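Local coordinates for protein nucleoporin nup120 (Schizosaccharomyces pombe, PDB 4GQ2) that serves as a structural component of the nuclear pore complex, the large assembly through which nuclear transport passes, at residues I637-M647 / Q706-G717. Numbering follows the deposited sequence.
Sequences IDTLVSLENPM and QQDYELQSKFAG
L711 of helix 709-713 and F715, in the turn that follows, press their side chains against the end of helix 630-641 and the start of helix 646-658. The two methyls of L711 divide the work: CD2 lies 3.8 Å from I637 CG1, while CD1 meets L640 CB at 3.9 Å; L711 CB packs on V641 CG2 at 3.8 Å. With its CG anti to the carbonyl carbon (chi1 -78°), F715 lays its ring alongside P646 and M647, neither face-on nor edge-on; CZ approaches P646 CB at 3.8 Å, and CD2 is equally far from M647 CB. The M647 sulfur completes an oblique Met-aromatic contact, SD 5.1 Å from the ring centroid, and its CE methyl extends to the backbone of G717. I703 of helix 672-703 also touches L640, L711 and F715, the buried side of the contact. Shortening F715 to alanine is likely to leave a gap beside P646, M647 and L640 and deprive the sulfur of its aromatic partner. The outer side is more polar and more exposed: E710 OE1 comes to 3.5 Å of V641 CG1, and the K714 side chain crosses that of P646 at about a right angle, though the placement of its end is doubtful. D708, the N-cap of helix 709-713, turns its OD1 to L711 N (2.8 Å), which fixes the start of that helix beside V641. Cohesion here therefore comes chiefly from apolar contact, with carboxylates and lysine at its margin.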
loop_
_atom_site.group_PDB
_atom_site.type_symbol
_atom_site.label_atom_id
_atom_site.label_comp_id
_atom_site.label_asym_id
_atom_site.label_seq_id
_atom_site.Cartn_x
_atom_site.Cartn_y
_atom_site.Cartn_z
ATOM N N ILE A 637 18.297 33.335 4.656
ATOM C CA ILE A 637 19.597 33.623 5.273
ATOM C C ILE A 637 19.429 34.690 6.346
ATOM O O ILE A 637 19.757 34.463 7.519
ATOM C CB ILE A 637 20.634 34.118 4.246
ATOM C CG1 ILE A 637 21.020 32.997 3.274
ATOM C CG2 ILE A 637 21.869 34.666 4.950
ATOM C CD1 ILE A 637 21.670 33.499 1.999
ATOM N N ASP A 638 18.887 35.838 5.941
ATOM C CA ASP A 638 18.817 37.000 6.816
ATOM C C ASP A 638 17.938 36.785 8.041
ATOM O O ASP A 638 18.331 37.170 9.146
ATOM C CB ASP A 638 18.437 38.261 6.034
ATOM C CG ASP A 638 19.618 38.844 5.267
ATOM O OD1 ASP A 638 20.769 38.709 5.739
ATOM O OD2 ASP A 638 19.404 39.434 4.187
ATOM N N THR A 639 16.786 36.130 7.868
ATOM C CA THR A 639 15.923 35.857 9.025
ATOM C C THR A 639 16.515 34.791 9.937
ATOM O O THR A 639 16.232 34.786 11.132
ATOM C CB THR A 639 14.426 35.562 8.687
ATOM O OG1 THR A 639 14.062 34.235 9.084
ATOM C CG2 THR A 639 14.108 35.791 7.229
ATOM N N LEU A 640 17.346 33.905 9.386
ATOM C CA LEU A 640 18.028 32.901 10.214
ATOM C C LEU A 640 19.160 33.495 11.051
ATOM O O LEU A 640 19.347 33.119 12.214
ATOM C CB LEU A 640 18.539 31.734 9.374
ATOM C CG LEU A 640 17.502 30.689 8.948
ATOM C CD1 LEU A 640 18.103 29.783 7.880
ATOM C CD2 LEU A 640 16.965 29.887 10.136
ATOM N N VAL A 641 19.900 34.429 10.460
ATOM C CA VAL A 641 20.977 35.142 11.158
ATOM C C VAL A 641 20.450 35.992 12.323
ATOM O O VAL A 641 21.140 36.177 13.328
ATOM C CB VAL A 641 21.792 36.007 10.170
ATOM C CG1 VAL A 641 22.680 37.009 10.895
ATOM C CG2 VAL A 641 22.625 35.114 9.262
ATOM N N SER A 642 19.222 36.483 12.193
ATOM C CA SER A 642 18.633 37.362 13.198
ATOM C C SER A 642 18.240 36.619 14.471
ATOM O O SER A 642 17.885 37.237 15.470
ATOM C CB SER A 642 17.397 38.057 12.633
ATOM O OG SER A 642 16.230 37.307 12.923
ATOM N N LEU A 643 18.286 35.293 14.429
ATOM C CA LEU A 643 17.833 34.492 15.558
ATOM C C LEU A 643 18.985 34.175 16.507
ATOM O O LEU A 643 20.096 33.874 16.072
ATOM C CB LEU A 643 17.136 33.212 15.074
ATOM C CG LEU A 643 15.886 33.410 14.195
ATOM C CD1 LEU A 643 15.557 32.159 13.396
ATOM C CD2 LEU A 643 14.674 33.854 15.002
ATOM N N GLU A 644 18.719 34.278 17.805
ATOM C CA GLU A 644 19.689 33.885 18.820
ATOM C C GLU A 644 19.694 32.361 18.958
ATOM O O GLU A 644 18.759 31.770 19.504
ATOM C CB GLU A 644 19.409 34.574 20.168
ATOM C CG GLU A 644 17.954 34.969 20.415
ATOM C CD GLU A 644 17.653 36.414 20.028
ATOM O OE1 GLU A 644 18.036 37.326 20.798
ATOM O OE2 GLU A 644 17.024 36.642 18.964
ATOM N N ASN A 645 20.747 31.743 18.432
ATOM C CA ASN A 645 20.907 30.283 18.418
ATOM C C ASN A 645 19.766 29.497 17.735
ATOM O O ASN A 645 19.032 28.753 18.393
ATOM C CB ASN A 645 21.183 29.750 19.834
ATOM C CG ASN A 645 22.124 28.555 19.837
ATOM O OD1 ASN A 645 22.306 27.878 18.817
ATOM N ND2 ASN A 645 22.733 28.292 20.988
ATOM N N PRO A 646 19.636 29.635 16.401
ATOM C CA PRO A 646 18.576 28.932 15.670
ATOM C C PRO A 646 18.718 27.410 15.708
ATOM O O PRO A 646 17.709 26.708 15.810
ATOM C CB PRO A 646 18.731 29.424 14.224
ATOM C CG PRO A 646 19.810 30.451 14.228
ATOM C CD PRO A 646 20.584 30.313 15.499
ATOM N N MET A 647 19.953 26.912 15.630
ATOM C CA MET A 647 20.196 25.472 15.615
ATOM C C MET A 647 19.638 24.785 16.857
ATOM O O MET A 647 18.981 23.743 16.746
ATOM C CB MET A 647 21.678 25.138 15.422
ATOM C CG MET A 647 21.939 23.636 15.360
ATOM S SD MET A 647 23.459 23.159 14.523
ATOM C CE MET A 647 24.637 23.186 15.874
ATOM N N GLN A 706 25.693 28.101 1.716
ATOM C CA GLN A 706 25.787 29.558 1.677
ATOM C C GLN A 706 27.173 30.082 2.014
ATOM O O GLN A 706 27.796 29.641 2.983
ATOM C CB GLN A 706 24.776 30.168 2.640
ATOM C CG GLN A 706 23.642 30.915 1.967
ATOM C CD GLN A 706 23.125 30.245 0.714
ATOM O OE1 GLN A 706 22.566 29.152 0.756
ATOM N NE2 GLN A 706 23.296 30.913 -0.414
ATOM N N GLN A 707 27.646 31.033 1.213
ATOM C CA GLN A 707 28.881 31.755 1.524
ATOM C C GLN A 707 28.580 32.940 2.440
ATOM O O GLN A 707 28.771 34.097 2.067
ATOM C CB GLN A 707 29.595 32.206 0.244
ATOM C CG GLN A 707 29.962 31.074 -0.708
ATOM C CD GLN A 707 30.837 30.008 -0.062
ATOM O OE1 GLN A 707 32.005 30.249 0.251
ATOM N NE2 GLN A 707 30.275 28.821 0.135
ATOM N N ASP A 708 28.079 32.636 3.635
ATOM C CA ASP A 708 27.816 33.640 4.658
ATOM C C ASP A 708 28.349 33.080 5.951
ATOM O O ASP A 708 27.801 32.112 6.485
ATOM C CB ASP A 708 26.318 33.943 4.776
ATOM C CG ASP A 708 26.006 34.966 5.862
ATOM O OD1 ASP A 708 26.089 34.634 7.068
ATOM O OD2 ASP A 708 25.649 36.107 5.506
ATOM N N TYR A 709 29.421 33.696 6.447
ATOM C CA TYR A 709 30.149 33.171 7.593
ATOM C C TYR A 709 29.298 33.080 8.855
ATOM O O TYR A 709 29.333 32.061 9.544
ATOM C CB TYR A 709 31.444 33.970 7.864
ATOM C CG TYR A 709 32.292 33.327 8.941
ATOM C CD1 TYR A 709 33.252 32.368 8.618
ATOM C CD2 TYR A 709 32.094 33.637 10.292
ATOM C CE1 TYR A 709 34.009 31.755 9.606
ATOM C CE2 TYR A 709 32.841 33.024 11.289
ATOM C CZ TYR A 709 33.799 32.089 10.942
ATOM O OH TYR A 709 34.548 31.481 11.929
ATOM N N GLU A 710 28.541 34.130 9.163
ATOM C CA GLU A 710 27.787 34.161 10.421
ATOM C C GLU A 710 26.633 33.162 10.432
ATOM O O GLU A 710 26.334 32.569 11.474
ATOM C CB GLU A 710 27.310 35.582 10.778
ATOM C CG GLU A 710 26.163 35.607 11.793
ATOM C CD GLU A 710 26.323 36.637 12.902
ATOM O OE1 GLU A 710 25.477 37.555 12.981
ATOM O OE2 GLU A 710 27.274 36.521 13.705
ATOM N N LEU A 711 25.987 32.986 9.279
ATOM C CA LEU A 711 24.918 31.999 9.147
ATOM C C LEU A 711 25.471 30.621 9.432
ATOM O O LEU A 711 24.969 29.909 10.304
ATOM C CB LEU A 711 24.302 32.016 7.742
ATOM C CG LEU A 711 23.326 30.878 7.403
ATOM C CD1 LEU A 711 22.146 30.848 8.358
ATOM C CD2 LEU A 711 22.846 30.998 5.968
ATOM N N GLN A 712 26.518 30.260 8.696
ATOM C CA GLN A 712 27.070 28.926 8.795
ATOM C C GLN A 712 27.766 28.684 10.130
ATOM O O GLN A 712 27.765 27.558 10.638
ATOM C CB GLN A 712 27.970 28.609 7.611
ATOM C CG GLN A 712 27.837 27.150 7.203
ATOM C CD GLN A 712 28.113 26.907 5.740
ATOM O OE1 GLN A 712 27.896 27.776 4.890
ATOM N NE2 GLN A 712 28.594 25.709 5.434
ATOM N N SER A 713 28.312 29.753 10.708
ATOM C CA SER A 713 28.899 29.713 12.050
ATOM C C SER A 713 27.845 29.338 13.084
ATOM O O SER A 713 28.110 28.566 14.011
ATOM C CB SER A 713 29.524 31.066 12.402
ATOM O OG SER A 713 29.837 31.143 13.777
ATOM N N LYS A 714 26.646 29.883 12.903
ATOM C CA LYS A 714 25.501 29.569 13.748
ATOM C C LYS A 714 25.014 28.113 13.609
ATOM O O LYS A 714 24.255 27.630 14.452
ATOM C CB LYS A 714 24.363 30.551 13.464
ATOM C CG LYS A 714 24.423 31.817 14.295
ATOM C CD LYS A 714 23.315 32.788 13.913
ATOM C CE LYS A 714 22.747 33.499 15.135
ATOM N NZ LYS A 714 23.725 34.377 15.836
ATOM N N PHE A 715 25.466 27.419 12.564
ATOM C CA PHE A 715 25.086 26.022 12.340
ATOM C C PHE A 715 26.269 25.054 12.304
ATOM O O PHE A 715 26.138 23.948 11.780
ATOM C CB PHE A 715 24.249 25.891 11.058
ATOM C CG PHE A 715 22.817 26.305 11.230
ATOM C CD1 PHE A 715 22.434 27.631 11.052
ATOM C CD2 PHE A 715 21.851 25.370 11.589
ATOM C CE1 PHE A 715 21.114 28.015 11.230
ATOM C CE2 PHE A 715 20.527 25.748 11.757
ATOM C CZ PHE A 715 20.160 27.071 11.577
ATOM N N ALA A 716 27.399 25.457 12.889
ATOM C CA ALA A 716 28.657 24.689 12.850
ATOM C C ALA A 716 28.696 23.162 13.089
ATOM O O ALA A 716 29.422 22.440 12.394
ATOM C CB ALA A 716 29.641 25.240 13.873
ATOM N N GLY A 717 27.856 22.637 13.956
ATOM C CA GLY A 717 27.867 21.190 14.230
ATOM C C GLY A 717 26.525 20.564 13.868
ATOM O O GLY A 717 25.978 19.772 14.640
#